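Local coordinates for protein catalase (PDB 4B7H) that breaks down hydrogen peroxide to water and oxygen as a tetrameric haem catalase that also binds NADPH and is inhibited by nitric oxide, at residues P156-I159 / H160-K163; Q255-D258 / L259-I263; L409-G412 / T413-S416. All blocks are in the same frame, centred on the assembly; numbering follows the deposited sequence.

Overall arrangement
From the N terminus, the chain first meets interaction 1 on helix 155-162, close to the bound nitric oxide and haem. Interaction 2 follows on helix 254-264, and interaction 3 comes last, in the long loop between helix 343-359 and strand 423-424. The three run in series, with none nested or crossing. Each is local: the first two join successive helix turns, and 409-416 is a loop bend held by the Asn411 and Asp414 side chains. Interactions 1 and 2 lie with centres about 29 Å apart, and both touch the second subunit. Interaction 3, about 45 Å from interaction 1 between centres, touches the third subunit, as interaction 1 does, and also the fourth.

Interaction 1 of 3, residues P156-I159 / H160-K163; sequences PDFI and HSQK
Phe158 and Gln162 meet one turn apart near the C-terminal end of helix 155-162. Gln162 CG approaches ring atom CE1 of Phe158 at 3.4 Å. The contact is oblique, and the amide plane of Gln162 is inclined by 29° to the ring. Phe158 CG lies anti to the backbone N (chi1 166°), which carries the ring toward the C-terminal end of the helix, beside Gln162. The glutamine chain bends at chi2, and its amide lies beyond the CE1 corner of the ring, farther off than CG. Phe148 and Phe179 also pack against this ring.

One residue further along, Ile159 and Lys163 run side by side, with CG2 of Ile159 3.9 Å from CD of Lys163. The lysine NZ goes on to bond Ala111 O. His160 turns one face of its ring to Pro156 O. That same oxygen accepts the helical bond from His160 N at 2.8 Å. The imidazole is held between subunits: NE2 bonds Glu62 of the second subunit and ND1 bonds Ser396 O of the third. The turn therefore joins the haem surroundings to two neighbouring chains, with the side chain of Ile159 about 5 Å from the nitric oxide.

The Phe158 carbonyl takes two bonds. Gln162 N gives one at 3.1 Å, and Ser161 OG gives a shorter one at 2.7 Å to Phe158 O.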
ATOM      1  N   PRO A 156      -4.430  23.145   1.882  1.00  7.96           N
ATOM      2  CA  PRO A 156      -5.431  22.106   2.179  1.00  8.10           C
ATOM      3  C   PRO A 156      -6.777  22.685   2.622  1.00  7.91           C
ATOM      4  O   PRO A 156      -7.808  22.079   2.352  1.00  8.18           O
ATOM      5  CB  PRO A 156      -4.770  21.290   3.297  1.00  8.88           C
ATOM      6  CG  PRO A 156      -3.298  21.443   3.014  1.00  8.80           C
ATOM      7  CD  PRO A 156      -3.176  22.903   2.623  1.00  8.96           C
ATOM      8  N   ASP A 157      -6.775  23.851   3.264  1.00  8.17           N
ATOM      9  CA  ASP A 157      -8.030  24.496   3.633  1.00  8.58           C
ATOM     10  C   ASP A 157      -8.829  24.878   2.396  1.00  7.99           C
ATOM     11  O   ASP A 157     -10.032  24.611   2.302  1.00  9.00           O
ATOM     12  CB  ASP A 157      -7.766  25.733   4.491  1.00  9.06           C
ATOM     13  CG  ASP A 157      -7.085  25.388   5.787  1.00  8.75           C
ATOM     14  OD1 ASP A 157      -7.664  24.589   6.559  1.00  9.24           O
ATOM     15  OD2 ASP A 157      -5.979  25.911   6.036  1.00  9.47           O
ATOM     16  N   PHE A 158      -8.157  25.493   1.433  1.00  7.83           N
ATOM     17  CA  PHE A 158      -8.828  25.886   0.213  1.00  7.64           C
ATOM     18  C   PHE A 158      -9.374  24.660  -0.519  1.00  8.06           C
ATOM     19  O   PHE A 158     -10.544  24.630  -0.924  1.00  8.74           O
ATOM     20  CB  PHE A 158      -7.884  26.662  -0.698  1.00  8.20           C
ATOM     21  CG  PHE A 158      -8.403  26.809  -2.084  1.00  9.27           C
ATOM     22  CD1 PHE A 158      -9.626  27.433  -2.316  1.00 10.49           C
ATOM     23  CD2 PHE A 158      -7.702  26.277  -3.155  1.00 10.09           C
ATOM     24  CE1 PHE A 158     -10.127  27.553  -3.607  1.00 11.45           C
ATOM     25  CE2 PHE A 158      -8.195  26.392  -4.443  1.00 10.32           C
ATOM     26  CZ  PHE A 158      -9.416  27.021  -4.670  1.00 10.53           C
ATOM     27  N   ILE A 159      -8.539  23.641  -0.701  1.00  8.15           N
ATOM     28  CA  ILE A 159      -8.984  22.468  -1.447  1.00  7.99           C
ATOM     29  C   ILE A 159     -10.128  21.738  -0.732  1.00  8.02           C
ATOM     30  O   ILE A 159     -11.117  21.359  -1.370  1.00  7.38           O
ATOM     31  CB  ILE A 159      -7.816  21.532  -1.794  1.00  7.36           C
ATOM     32  CG1 ILE A 159      -6.805  22.253  -2.706  1.00  8.09           C
ATOM     33  CG2 ILE A 159      -8.327  20.258  -2.449  1.00  9.01           C
ATOM     34  CD1 ILE A 159      -7.353  22.701  -4.071  1.00 10.36           C
ATOM     35  N   HIS A 160     -10.033  21.461   0.696  1.00  7.50           N
ATOM     36  CA  HIS A 160     -11.254  20.935   1.311  1.00  7.01           C
ATOM     37  C   HIS A 160     -12.435  21.877   1.047  1.00  7.64           C
ATOM     38  O   HIS A 160     -13.547  21.431   0.737  1.00  8.47           O
ATOM     39  CB  HIS A 160     -11.116  20.791   2.826  1.00  7.17           C
ATOM     40  CG  HIS A 160     -10.073  19.822   3.295  1.00  7.87           C
ATOM     41  ND1 HIS A 160      -9.581  19.752   4.582  1.00  9.91           N
ATOM     42  CD2 HIS A 160      -9.423  18.859   2.600  1.00  8.89           C
ATOM     43  CE1 HIS A 160      -8.690  18.779   4.652  1.00  7.32           C
ATOM     44  NE2 HIS A 160      -8.572  18.225   3.461  1.00 13.82           N
ATOM     45  N   SER A 161     -12.319  23.141   1.057  1.00  8.35           N
ATOM     46  CA  SER A 161     -13.503  23.991   0.906  1.00  7.75           C
ATOM     47  C   SER A 161     -14.140  23.863  -0.473  1.00  7.95           C
ATOM     48  O   SER A 161     -15.339  24.115  -0.638  1.00  8.57           O
ATOM     49  CB  SER A 161     -13.193  25.465   1.225  1.00  9.22           C
ATOM     50  OG  SER A 161     -12.558  26.122   0.139  1.00  8.96           O
ATOM     51  N   GLN A 162     -13.337  23.460  -1.455  1.00  8.15           N
ATOM     52  CA  GLN A 162     -13.803  23.228  -2.821  1.00  8.54           C
ATOM     53  C   GLN A 162     -14.348  21.829  -3.072  1.00  7.86           C
ATOM     54  O   GLN A 162     -14.931  21.575  -4.135  1.00  8.43           O
ATOM     55  CB  GLN A 162     -12.653  23.485  -3.786  1.00  8.78           C
ATOM     56  CG  GLN A 162     -12.327  24.955  -3.884  1.00  9.87           C
ATOM     57  CD  GLN A 162     -13.394  25.684  -4.666  1.00 11.46           C
ATOM     58  OE1 GLN A 162     -13.761  25.260  -5.770  1.00 13.67           O
ATOM     59  NE2 GLN A 162     -13.929  26.763  -4.095  1.00 11.76           N
ATOM     60  N   LYS A 163     -14.136  20.928  -2.110  1.00  7.77           N
ATOM     61  CA  LYS A 163     -14.550  19.534  -2.228  1.00  8.19           C
ATOM     62  C   LYS A 163     -15.826  19.281  -1.412  1.00  8.03           C
ATOM     63  O   LYS A 163     -16.710  20.135  -1.393  1.00  8.54           O
ATOM     64  CB  LYS A 163     -13.388  18.581  -1.900  1.00  8.71           C
ATOM     65  CG  LYS A 163     -12.300  18.566  -2.983  1.00  9.34           C
ATOM     66  CD  LYS A 163     -11.180  17.594  -2.627  1.00  9.48           C
ATOM     67  CE  LYS A 163     -10.355  17.145  -3.837  1.00 10.86           C
ATOM     68  NZ  LYS A 163     -11.131  16.263  -4.759  1.00 10.66           N
TER

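Interaction 2 of 3, residues Q255-D258 / L259-I263; sequences QRED and LYNAI
Helix 254-264 of this catalase is the element here, and Glu257 and Asn261 are its touching side chains one turn apart. They lie side by side and point the same way. The contact is made by the glutamate's methylene: Glu257 CG is 3.4 Å from Asn261 ND2. The carboxylate and amide planes are turned 55° apart. Glu257 CG stands anti to the backbone N (chi1 -175°), and the chain stays extended beyond it. OE1 points away from the asparagine amide and accepts from Asn251 ND2, which leaves OE2 as the carboxylate oxygen nearer to Asn261. Asn261 has CG on the side of its own backbone N, so its amide lies against the Glu257 carbonyl. ND2 comes within 3.3 Å of Glu257 O, but the angle is too poor for a hydrogen bond. The carbonyl is instead bonded by Asn261 N at 2.9 Å, with a nearly straight N-H...O angle of 166°.

Three more regular helical bonds run alongside. Leu259 N bonds Gln255 O, Tyr260 N bonds Arg256 O, and Ala262 N bonds Asp258 O at 2.9 Å. The methyl CB of Ala262 also rests 3.4 Å from Asp258 O. Asp258 sends its carboxylate outward to a salt bridge with Arg204. The Tyr260 ring has Glu257 O at its edge, near the ring plane.

The helix also meets the second subunit: Arg256 NH1 bonds Gly169 O there, and Tyr260 OH bonds Lys167 NZ of that chain. Within its own chain it packs on strand 73-82 of the antiparallel sheet, where Gln255, Arg256 and Leu259 touch His74, and Ile263 touches Ala76.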
ATOM      1  N   GLN A 255     -13.720  17.879 -22.989  1.00  7.95           N
ATOM      2  CA  GLN A 255     -12.395  18.398 -23.296  1.00  8.79           C
ATOM      3  C   GLN A 255     -11.399  17.279 -23.566  1.00  8.11           C
ATOM      4  O   GLN A 255     -10.530  17.411 -24.440  1.00  8.78           O
ATOM      5  CB  GLN A 255     -11.910  19.332 -22.185  1.00  8.66           C
ATOM      6  CG  GLN A 255     -12.836  20.519 -21.955  1.00  9.66           C
ATOM      7  CD  GLN A 255     -12.271  21.498 -20.955  1.00 10.72           C
ATOM      8  OE1 GLN A 255     -11.518  21.130 -20.059  1.00 11.19           O
ATOM      9  NE2 GLN A 255     -12.638  22.761 -21.106  1.00 11.53           N
ATOM     10  N   ARG A 256     -11.517  16.187 -22.814  1.00  8.24           N
ATOM     11  CA  ARG A 256     -10.733  14.985 -23.081  1.00  8.51           C
ATOM     12  C   ARG A 256     -10.967  14.525 -24.521  1.00  8.16           C
ATOM     13  O   ARG A 256     -10.021  14.265 -25.270  1.00  9.02           O
ATOM     14  CB  ARG A 256     -11.123  13.881 -22.087  1.00  8.28           C
ATOM     15  CG  ARG A 256     -10.374  12.573 -22.277  1.00  7.99           C
ATOM     16  CD  ARG A 256     -10.771  11.528 -21.232  1.00  7.92           C
ATOM     17  NE  ARG A 256     -10.447  11.955 -19.871  1.00  7.37           N
ATOM     18  CZ  ARG A 256     -10.473  11.159 -18.802  1.00  7.89           C
ATOM     19  NH1 ARG A 256     -10.814   9.882 -18.931  1.00  9.27           N
ATOM     20  NH2 ARG A 256     -10.144  11.644 -17.608  1.00  8.16           N
ATOM     21  N   GLU A 257     -12.234  14.435 -24.906  1.00  8.91           N
ATOM     22  CA  GLU A 257     -12.582  13.965 -26.238  1.00  8.61           C
ATOM     23  C   GLU A 257     -12.125  14.959 -27.302  1.00  9.25           C
ATOM     24  O   GLU A 257     -11.637  14.558 -28.362  1.00 10.04           O
ATOM     25  CB  GLU A 257     -14.088  13.710 -26.328  1.00 10.18           C
ATOM     26  CG  GLU A 257     -14.532  13.098 -27.648  1.00 12.42           C
ATOM     27  CD  GLU A 257     -15.814  12.292 -27.526  1.00 17.25           C
ATOM     28  OE1 GLU A 257     -16.490  12.371 -26.476  1.00 19.78           O
ATOM     29  OE2 GLU A 257     -16.141  11.565 -28.484  1.00 23.56           O
ATOM     30  N   ASP A 258     -12.283  16.251 -27.027  1.00  9.76           N
ATOM     31  CA  ASP A 258     -11.847  17.262 -27.987  1.00  9.07           C
ATOM     32  C   ASP A 258     -10.357  17.163 -28.299  1.00  8.97           C
ATOM     33  O   ASP A 258      -9.955  17.251 -29.465  1.00  9.99           O
ATOM     34  CB  ASP A 258     -12.166  18.665 -27.480  1.00 10.39           C
ATOM     35  CG  ASP A 258     -11.487  19.740 -28.300  1.00 10.31           C
ATOM     36  OD1 ASP A 258     -12.076  20.175 -29.318  1.00 11.69           O
ATOM     37  OD2 ASP A 258     -10.356  20.141 -27.942  1.00 10.15           O
ATOM     38  N   LEU A 259      -9.535  16.998 -27.267  1.00  9.19           N
ATOM     39  CA  LEU A 259      -8.091  16.960 -27.492  1.00  9.96           C
ATOM     40  C   LEU A 259      -7.689  15.689 -28.255  1.00  9.45           C
ATOM     41  O   LEU A 259      -6.872  15.757 -29.189  1.00 10.19           O
ATOM     42  CB  LEU A 259      -7.307  17.108 -26.177  1.00  9.30           C
ATOM     43  CG  LEU A 259      -5.781  17.092 -26.329  1.00 10.10           C
ATOM     44  CD1 LEU A 259      -5.294  18.292 -27.140  1.00 12.29           C
ATOM     45  CD2 LEU A 259      -5.102  17.049 -24.975  1.00 10.74           C
ATOM     46  N   TYR A 260      -8.275  14.549 -27.878  1.00  9.07           N
ATOM     47  CA  TYR A 260      -8.021  13.286 -28.567  1.00 10.19           C
ATOM     48  C   TYR A 260      -8.365  13.423 -30.049  1.00  9.47           C
ATOM     49  O   TYR A 260      -7.571  13.069 -30.921  1.00  9.90           O
ATOM     50  CB  TYR A 260      -8.832  12.139 -27.932  1.00 12.58           C
ATOM     51  CG  TYR A 260      -8.974  10.922 -28.847  1.00 14.59           C
ATOM     52  CD1 TYR A 260      -7.944  10.006 -28.973  1.00 13.93           C
ATOM     53  CD2 TYR A 260     -10.132  10.707 -29.590  1.00 16.79           C
ATOM     54  CE1 TYR A 260      -8.049   8.891 -29.805  1.00 13.10           C
ATOM     55  CE2 TYR A 260     -10.254   9.611 -30.432  1.00 17.97           C
ATOM     56  CZ  TYR A 260      -9.208   8.703 -30.533  1.00 17.91           C
ATOM     57  OH  TYR A 260      -9.326   7.611 -31.366  1.00 25.73           O
ATOM     58  N   ASN A 261      -9.562  13.927 -30.320  1.00 10.28           N
ATOM     59  CA  ASN A 261     -10.032  14.071 -31.692  1.00 12.82           C
ATOM     60  C   ASN A 261      -9.180  15.048 -32.503  1.00 12.12           C
ATOM     61  O   ASN A 261      -8.866  14.783 -33.662  1.00 13.28           O
ATOM     62  CB  ASN A 261     -11.497  14.514 -31.715  1.00 14.77           C
ATOM     63  CG  ASN A 261     -12.462  13.391 -31.374  1.00 19.32           C
ATOM     64  OD1 ASN A 261     -12.153  12.215 -31.542  1.00 24.81           O
ATOM     65  ND2 ASN A 261     -13.653  13.758 -30.914  1.00 23.78           N
ATOM     66  N   ALA A 262      -8.798  16.171 -31.896  1.00 11.14           N
ATOM     67  CA  ALA A 262      -7.995  17.171 -32.600  1.00 11.44           C
ATOM     68  C   ALA A 262      -6.687  16.551 -33.070  1.00 11.10           C
ATOM     69  O   ALA A 262      -6.274  16.708 -34.226  1.00 12.49           O
ATOM     70  CB  ALA A 262      -7.719  18.364 -31.707  1.00 12.55           C
ATOM     71  N   ILE A 263      -6.036  15.821 -32.180  1.00 10.56           N
ATOM     72  CA  ILE A 263      -4.755  15.225 -32.530  1.00 11.00           C
ATOM     73  C   ILE A 263      -4.918  14.086 -33.542  1.00 12.08           C
ATOM     74  O   ILE A 263      -4.121  13.970 -34.478  1.00 13.56           O
ATOM     75  CB  ILE A 263      -3.976  14.790 -31.276  1.00 10.86           C
ATOM     76  CG1 ILE A 263      -3.587  16.036 -30.483  1.00 11.44           C
ATOM     77  CG2 ILE A 263      -2.733  13.980 -31.651  1.00 11.43           C
ATOM     78  CD1 ILE A 263      -2.956  15.735 -29.164  1.00 11.88           C
TER

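Interaction 3 of 3, residues L409-G412 / T413-S416; sequences LDNG and TDSS
The backbone of 409-416 bends at Gly412 and Thr413, bringing Asn411 round to Asp414, and Gly412 takes positive phi (81°). An Asx turn follows at once, made by the Asp414 side chain. Asn411 folds its side chain back over the bend, with CG between the backbone N and the carbonyl carbon. This faces its amide to Thr413 and Asp414. The amide oxygen OD1 accepts two backbone bonds. Thr413 N meets it at 2.9 Å from above the carbonyl plane, 41° out of it. Asp414 N meets it at 3.0 Å, nearer the plane.

The other end of the amide reaches the Asp414 carboxylate. Asn411 ND2 bonds Asp414 OD2 at 3.0 Å, and the N-H...O angle is 172°. The aspartate oxygen lies in the amide plane, but the donor approaches from above the carboxylate plane. The two side chains cross at about a right angle, and the amide and carboxylate planes are steeply inclined. The other carboxylate oxygen, OD1, accepts from Ser416 N at 2.9 Å, which is the bond of the Asx turn.

The loop lies at subunit interfaces: Asp410 and Ser416 bond Tyr422 and residues of the fourth subunit, and Ser415 OG bonds Glu185 of the third. Within the turn, one water joins the two segments by accepting from Asn411 N at 3.0 Å and bonding Ser416 OG at 2.7 Å.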
ATOM      1  N   LEU A 409      29.635  19.188  -6.855  1.00  9.11           N
ATOM      2  CA  LEU A 409      30.384  20.030  -5.920  1.00  9.48           C
ATOM      3  C   LEU A 409      31.391  19.210  -5.115  1.00 10.38           C
ATOM      4  O   LEU A 409      32.371  19.756  -4.598  1.00 11.65           O
ATOM      5  CB  LEU A 409      29.438  20.767  -4.963  1.00 10.43           C
ATOM      6  CG  LEU A 409      28.418  21.688  -5.638  1.00 10.76           C
ATOM      7  CD1 LEU A 409      27.378  22.195  -4.643  1.00 12.06           C
ATOM      8  CD2 LEU A 409      29.115  22.852  -6.332  1.00 13.96           C
ATOM      9  N   ASP A 410      31.134  17.908  -4.991  1.00  9.13           N
ATOM     10  CA  ASP A 410      31.966  17.026  -4.179  1.00  9.15           C
ATOM     11  C   ASP A 410      33.200  16.602  -4.971  1.00 10.04           C
ATOM     12  O   ASP A 410      33.248  16.779  -6.194  1.00 11.73           O
ATOM     13  CB  ASP A 410      31.193  15.756  -3.793  1.00  8.67           C
ATOM     14  CG  ASP A 410      29.862  16.034  -3.089  1.00  8.70           C
ATOM     15  OD1 ASP A 410      29.746  16.983  -2.279  1.00  9.09           O
ATOM     16  OD2 ASP A 410      28.920  15.254  -3.350  1.00  9.35           O
ATOM     17  N   ASN A 411      34.185  16.021  -4.290  1.00 10.38           N
ATOM     18  CA  ASN A 411      35.361  15.503  -4.996  1.00 10.52           C
ATOM     19  C   ASN A 411      35.237  14.026  -5.396  1.00 10.91           C
ATOM     20  O   ASN A 411      36.078  13.501  -6.128  1.00 12.97           O
ATOM     21  CB  ASN A 411      36.663  15.755  -4.220  1.00 12.44           C
ATOM     22  CG  ASN A 411      36.702  15.056  -2.876  1.00 12.82           C
ATOM     23  OD1 ASN A 411      35.925  14.141  -2.601  1.00 12.07           O
ATOM     24  ND2 ASN A 411      37.620  15.488  -2.025  1.00 13.72           N
ATOM     25  N   GLY A 412      34.177  13.371  -4.930  1.00 11.36           N
ATOM     26  CA  GLY A 412      33.934  11.982  -5.268  1.00 11.21           C
ATOM     27  C   GLY A 412      34.714  10.971  -4.449  1.00 11.54           C
ATOM     28  O   GLY A 412      34.546   9.765  -4.646  1.00 13.84           O
ATOM     29  N   THR A 413      35.564  11.441  -3.535  1.00  9.96           N
ATOM     30  CA  THR A 413      36.429  10.540  -2.784  1.00  9.87           C
ATOM     31  C   THR A 413      36.288  10.659  -1.262  1.00  8.82           C
ATOM     32  O   THR A 413      36.663   9.741  -0.530  1.00 10.59           O
ATOM     33  CB  THR A 413      37.901  10.718  -3.187  1.00 11.19           C
ATOM     34  OG1 THR A 413      38.271  12.094  -3.052  1.00 11.67           O
ATOM     35  CG2 THR A 413      38.106  10.291  -4.639  1.00 11.71           C
ATOM     36  N   ASP A 414      35.755  11.781  -0.776  1.00  9.63           N
ATOM     37  CA  ASP A 414      35.501  11.905   0.656  1.00  9.85           C
ATOM     38  C   ASP A 414      34.174  12.596   0.962  1.00  9.58           C
ATOM     39  O   ASP A 414      33.428  12.967   0.058  1.00  9.41           O
ATOM     40  CB  ASP A 414      36.670  12.594   1.383  1.00 10.27           C
ATOM     41  CG  ASP A 414      36.908  14.017   0.908  1.00 12.42           C
ATOM     42  OD1 ASP A 414      35.925  14.779   0.749  1.00 11.31           O
ATOM     43  OD2 ASP A 414      38.091  14.390   0.699  1.00 15.22           O
ATOM     44  N   SER A 415      33.913  12.771   2.252  1.00  9.17           N
ATOM     45  CA  SER A 415      32.649  13.297   2.745  1.00  8.41           C
ATOM     46  C   SER A 415      32.574  14.826   2.840  1.00  9.29           C
ATOM     47  O   SER A 415      31.624  15.355   3.422  1.00  9.29           O
ATOM     48  CB  SER A 415      32.400  12.741   4.139  1.00  9.32           C
ATOM     49  OG  SER A 415      33.424  13.184   5.015  1.00  8.71           O
ATOM     50  N   SER A 416      33.572  15.532   2.314  1.00  9.48           N
ATOM     51  CA  SER A 416      33.640  16.990   2.437  1.00  9.34           C
ATOM     52  C   SER A 416      33.696  17.459   3.891  1.00  9.97           C
ATOM     53  O   SER A 416      33.037  18.439   4.265  1.00 10.60           O
ATOM     54  CB  SER A 416      32.481  17.684   1.708  1.00 10.18           C
ATOM     55  OG  SER A 416      32.405  17.252   0.358  1.00  9.77           O
TER
HETATM   56  O   HOH W   1      34.000  15.917  -1.339  1.00 12.85           O
HETATM   57  O   HOH W   2      39.322  13.567  -5.183  1.00 22.57           O
HETATM   58  O   HOH W   3      32.485  12.823  -2.616  1.00 11.51           O